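Local coordinates for putative peptidase M23 (Pseudomonas aeruginosa PAO1, PDB 2HSI), which probably acts as a zinc-dependent metalloendopeptidase of the M23 family, with a zinc ion bound in its peptidase domain, at residues A53-K58 against A72-P77; V42-E47 against L87-A92. All coordinates share one frame; numbering follows the deposited sequence. Where two conformers were deposited one is given.

Contact 1: residues A53-K58 against A72-P77; sequences AFYQGK and AVVGIP
Y55 packs against V74, and most of the packing between A53-K58 and A72-P77 passes through this one aromatic side chain. Its CB points toward 72-77, and CG is anti to the backbone N (chi1 177°), beside the carbonyl carbon. There Y55 CD2 meets V74 CG1 at 3.5 Å, the two side chains crossing at about a right angle. Farther out, P77 CD lies at the ring edge, near its plane, 4.0 Å from Y55 CE2. A53 and A72 add a looser methyl contact, CB to CB at 4.4 Å.

Polar atoms meet carbon here, with no hydrogen bond between the segments. The carbonyl G75 O lies 3.7 Å from Y55 CE2, and Q56 OE1 rests 3.6 Å from P77 CG as the two side chains slide past each other. Q56 CG lies 3.7 Å above the plane of the Y55 ring, over its centre. Y55-K58 is a type I' turn, closed by K58 N to Y55 O at 3.1 Å, with Y55 N to K58 O at 2.9 Å returning it: the two-residue hairpin loop between strands 52-55 and 58-64. The tyrosine hydroxyl is hydrogen-bonded to Q85.

The two strands run nearly parallel, 19° apart, in one antiparallel sheet, with strand 58-64 between them. V60, on that strand, touches Y55, A72 and V74, and L87 and F100 close in from strands 83-90 and 96-102.

Contact 2: residues V42-E47 against L87-A92; sequences VDLGEE and LEVRAA
From V42 to E46 the chain runs in nearly the same direction as L87-A91, 14° apart, with L44 and V89 closest at 7.1 Å between CA atoms, so side chains alone bridge the gap. L87 CD2 is the methyl that both V42 and L44 use. V42 meets it tip to tip, CB at 4.0 Å, whereas L44 comes across it at about a right angle, CD2 to CD2 at 3.6 Å. The same L44 CD2 also touches V89 CG2 at 3.9 Å, so one methyl of L44 touches both L87 and V89.

Nearer the ends, E46 folds back at chi2 (-77°) and sets its carboxylate beside A91, with OE2 3.4 Å from A91 CB. On the 42-47 side an Asx turn shapes D43-G45: G45 N donates to D43 OD1 at 2.9 Å, coming from above the carboxylate plane, and D43 OD2 forms a salt bridge with R69.

Strands 39-43 and 83-90 are not adjacent in the sheet; their side chains meet in the core enclosed by its curl, with A72, V74 and F100 around them. With no hydrogen bond across it, the contact is held by dispersion between buried aliphatic groups, while E46 OE2, the oxygen nearest A91, is hydrogen-bonded to H96 NE2 of strand 96-102.

In the fold
Contacts 1 and 2 belong to one antiparallel sheet of the N-terminal domain, their centres about 12 Å apart, and in each the facing segments are not sheet neighbours. The sheet ties them together instead: A72 N lies 2.9 Å from V42 O, joining 72-77 to 42-47, and F54 N lies 2.8 Å from E88 O, joining 53-58 to 87-92, both probable hydrogen bonds. F54 also makes a cation-pi contact with R90. L87 of contact 2 also touches Y55, A72 and V74 of contact 1. Both contacts lie away from the zinc site of H180, D184, H259 and H261, and are packing within the domain's sheet.

Contact 1: residues A53-K58 against A72-P77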
# COMPACT_ATOMS: atom_id res chain seq x y z
N ALA A 53 6.49 -12.08 10.34
CA ALA A 53 5.09 -12.15 10.75
C ALA A 53 4.21 -12.41 9.53
O ALA A 53 4.58 -12.03 8.43
CB ALA A 53 4.67 -10.87 11.44
N PHE A 54 3.07 -13.06 9.75
CA PHE A 54 2.16 -13.48 8.68
C PHE A 54 0.73 -13.24 9.14
O PHE A 54 0.38 -13.57 10.28
CB PHE A 54 2.34 -14.96 8.34
CG PHE A 54 3.66 -15.29 7.71
CD1 PHE A 54 3.79 -15.31 6.32
CD2 PHE A 54 4.78 -15.59 8.49
CE1 PHE A 54 5.00 -15.61 5.73
CE2 PHE A 54 5.99 -15.88 7.91
CZ PHE A 54 6.11 -15.89 6.53
N TYR A 55 -0.08 -12.65 8.26
CA TYR A 55 -1.51 -12.48 8.50
C TYR A 55 -2.30 -13.06 7.34
O TYR A 55 -2.11 -12.65 6.19
CB TYR A 55 -1.85 -11.00 8.68
CG TYR A 55 -3.33 -10.69 8.87
CD1 TYR A 55 -4.07 -11.29 9.90
CD2 TYR A 55 -3.97 -9.77 8.04
CE1 TYR A 55 -5.42 -10.99 10.08
CE2 TYR A 55 -5.32 -9.46 8.21
CZ TYR A 55 -6.03 -10.08 9.24
OH TYR A 55 -7.36 -9.77 9.40
N GLN A 56 -3.18 -14.02 7.66
CA GLN A 56 -3.94 -14.80 6.67
C GLN A 56 -3.02 -15.47 5.63
O GLN A 56 -3.36 -15.58 4.46
CB GLN A 56 -5.03 -13.92 6.00
CG GLN A 56 -5.93 -13.18 7.01
CD GLN A 56 -6.87 -12.14 6.39
OE1 GLN A 56 -6.49 -11.38 5.50
NE2 GLN A 56 -8.09 -12.09 6.89
N GLY A 57 -1.84 -15.90 6.08
CA GLY A 57 -0.86 -16.58 5.22
C GLY A 57 0.05 -15.67 4.40
O GLY A 57 0.92 -16.15 3.68
N LYS A 58 -0.15 -14.36 4.50
CA LYS A 58 0.60 -13.36 3.73
C LYS A 58 1.65 -12.70 4.63
O LYS A 58 1.31 -12.29 5.74
CB LYS A 58 -0.34 -12.28 3.21
CG LYS A 58 -1.58 -12.79 2.43
CD LYS A 58 -1.33 -12.84 0.93
CE LYS A 58 -2.51 -13.44 0.15
NZ LYS A 58 -3.71 -12.56 0.10
N ALA A 72 4.44 -5.35 14.11
CA ALA A 72 3.91 -5.56 12.75
C ALA A 72 2.94 -4.43 12.40
O ALA A 72 2.17 -3.96 13.26
CB ALA A 72 3.22 -6.91 12.64
N VAL A 73 2.97 -3.99 11.15
CA VAL A 73 2.06 -2.96 10.65
C VAL A 73 1.22 -3.68 9.60
O VAL A 73 1.71 -3.98 8.51
CB VAL A 73 2.82 -1.74 10.06
CG1 VAL A 73 1.87 -0.71 9.46
CG2 VAL A 73 3.67 -1.07 11.14
N VAL A 74 -0.02 -4.01 9.98
CA VAL A 74 -0.81 -5.04 9.31
C VAL A 74 -1.96 -4.40 8.55
O VAL A 74 -2.76 -3.66 9.13
CB VAL A 74 -1.41 -6.07 10.34
CG1 VAL A 74 -2.10 -7.24 9.63
CG2 VAL A 74 -0.34 -6.60 11.30
N GLY A 75 -2.05 -4.69 7.25
CA GLY A 75 -3.17 -4.24 6.43
C GLY A 75 -4.38 -5.15 6.62
O GLY A 75 -4.24 -6.37 6.56
N ILE A 76 -5.54 -4.55 6.87
CA ILE A 76 -6.78 -5.30 7.09
C ILE A 76 -7.70 -5.17 5.87
O ILE A 76 -8.18 -4.08 5.57
CB ILE A 76 -7.55 -4.82 8.36
CG1 ILE A 76 -6.61 -4.66 9.56
CG2 ILE A 76 -8.72 -5.75 8.67
CD1 ILE A 76 -5.88 -5.93 9.99
N PRO A 77 -7.93 -6.29 5.15
CA PRO A 77 -8.82 -6.17 3.98
C PRO A 77 -10.21 -5.62 4.31
O PRO A 77 -10.71 -5.82 5.43
CB PRO A 77 -8.93 -7.61 3.48
CG PRO A 77 -7.69 -8.29 3.99
CD PRO A 77 -7.40 -7.66 5.30

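Contact 2: residues V42-E47 against L87-A92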
# COMPACT_ATOMS: atom_id res chain seq x y z
N VAL A 42 0.70 -4.09 15.74
CA VAL A 42 0.70 -5.20 16.69
C VAL A 42 2.07 -5.40 17.32
O VAL A 42 3.05 -5.61 16.61
CB VAL A 42 0.22 -6.53 16.03
CG1 VAL A 42 0.06 -7.63 17.05
CG2 VAL A 42 -1.11 -6.34 15.28
N ASP A 43 2.13 -5.33 18.65
CA ASP A 43 3.32 -5.69 19.43
C ASP A 43 3.63 -7.16 19.18
O ASP A 43 2.79 -8.03 19.39
CB ASP A 43 3.03 -5.43 20.93
CG ASP A 43 4.27 -5.61 21.84
OD1 ASP A 43 5.27 -6.23 21.45
OD2 ASP A 43 4.22 -5.13 23.00
N LEU A 44 4.84 -7.43 18.71
CA LEU A 44 5.22 -8.82 18.41
C LEU A 44 5.79 -9.60 19.59
O LEU A 44 5.99 -10.81 19.49
CB LEU A 44 6.20 -8.86 17.22
CG LEU A 44 5.61 -8.35 15.90
CD1 LEU A 44 6.58 -8.61 14.76
CD2 LEU A 44 4.29 -9.06 15.63
N GLY A 45 6.05 -8.92 20.71
CA GLY A 45 6.75 -9.54 21.85
C GLY A 45 8.16 -10.00 21.49
O GLY A 45 8.59 -11.10 21.88
N GLU A 46 8.84 -9.19 20.68
CA GLU A 46 10.20 -9.47 20.20
C GLU A 46 11.04 -8.18 20.24
O GLU A 46 10.52 -7.10 19.95
CB GLU A 46 10.15 -10.02 18.75
CG GLU A 46 9.46 -11.38 18.57
CD GLU A 46 10.29 -12.60 19.00
OE1 GLU A 46 11.53 -12.50 19.20
OE2 GLU A 46 9.71 -13.70 19.13
N GLU A 47 12.31 -8.29 20.61
CA GLU A 47 13.22 -7.12 20.66
C GLU A 47 14.62 -7.42 20.14
O GLU A 47 15.42 -6.50 19.95
CB GLU A 47 13.31 -6.55 22.08
CG GLU A 47 14.01 -7.48 23.09
CD GLU A 47 14.29 -6.82 24.42
OE1 GLU A 47 13.51 -5.97 24.87
OE2 GLU A 47 15.32 -7.16 25.03
N LEU A 87 -2.07 -13.21 14.30
CA LEU A 87 -0.85 -12.99 13.53
C LEU A 87 0.11 -14.11 13.89
O LEU A 87 0.33 -14.38 15.07
CB LEU A 87 -0.28 -11.63 13.90
CG LEU A 87 0.83 -10.96 13.11
CD1 LEU A 87 0.39 -10.59 11.69
CD2 LEU A 87 1.20 -9.71 13.86
N GLU A 88 0.64 -14.80 12.88
CA GLU A 88 1.67 -15.81 13.10
C GLU A 88 3.04 -15.13 13.14
O GLU A 88 3.42 -14.42 12.20
CB GLU A 88 1.64 -16.87 12.00
CG GLU A 88 0.36 -17.68 11.94
CD GLU A 88 0.37 -18.70 10.82
OE1 GLU A 88 0.35 -18.29 9.64
OE2 GLU A 88 0.42 -19.92 11.12
N VAL A 89 3.78 -15.32 14.23
CA VAL A 89 5.10 -14.71 14.36
C VAL A 89 6.13 -15.83 14.32
O VAL A 89 5.98 -16.86 14.99
CB VAL A 89 5.25 -13.88 15.68
CG1 VAL A 89 6.56 -13.09 15.70
CG2 VAL A 89 4.07 -12.94 15.85
N ARG A 90 7.17 -15.61 13.52
CA ARG A 90 8.27 -16.57 13.41
C ARG A 90 9.58 -15.96 13.86
O ARG A 90 10.03 -14.94 13.32
CB ARG A 90 8.39 -17.11 11.98
CG ARG A 90 7.12 -17.67 11.44
CD ARG A 90 7.36 -18.55 10.25
NE ARG A 90 6.10 -19.11 9.79
CZ ARG A 90 5.81 -19.48 8.55
NH1 ARG A 90 6.70 -19.36 7.57
NH2 ARG A 90 4.60 -19.95 8.29
N ALA A 91 10.20 -16.60 14.85
CA ALA A 91 11.48 -16.15 15.37
C ALA A 91 12.35 -17.37 15.69
O ALA A 91 11.83 -18.44 15.98
CB ALA A 91 11.26 -15.29 16.62
N ALA A 92 13.67 -17.20 15.60
CA ALA A 92 14.62 -18.29 15.86
C ALA A 92 14.34 -18.93 17.21
O ALA A 92 14.29 -20.16 17.32
CB ALA A 92 16.07 -17.79 15.79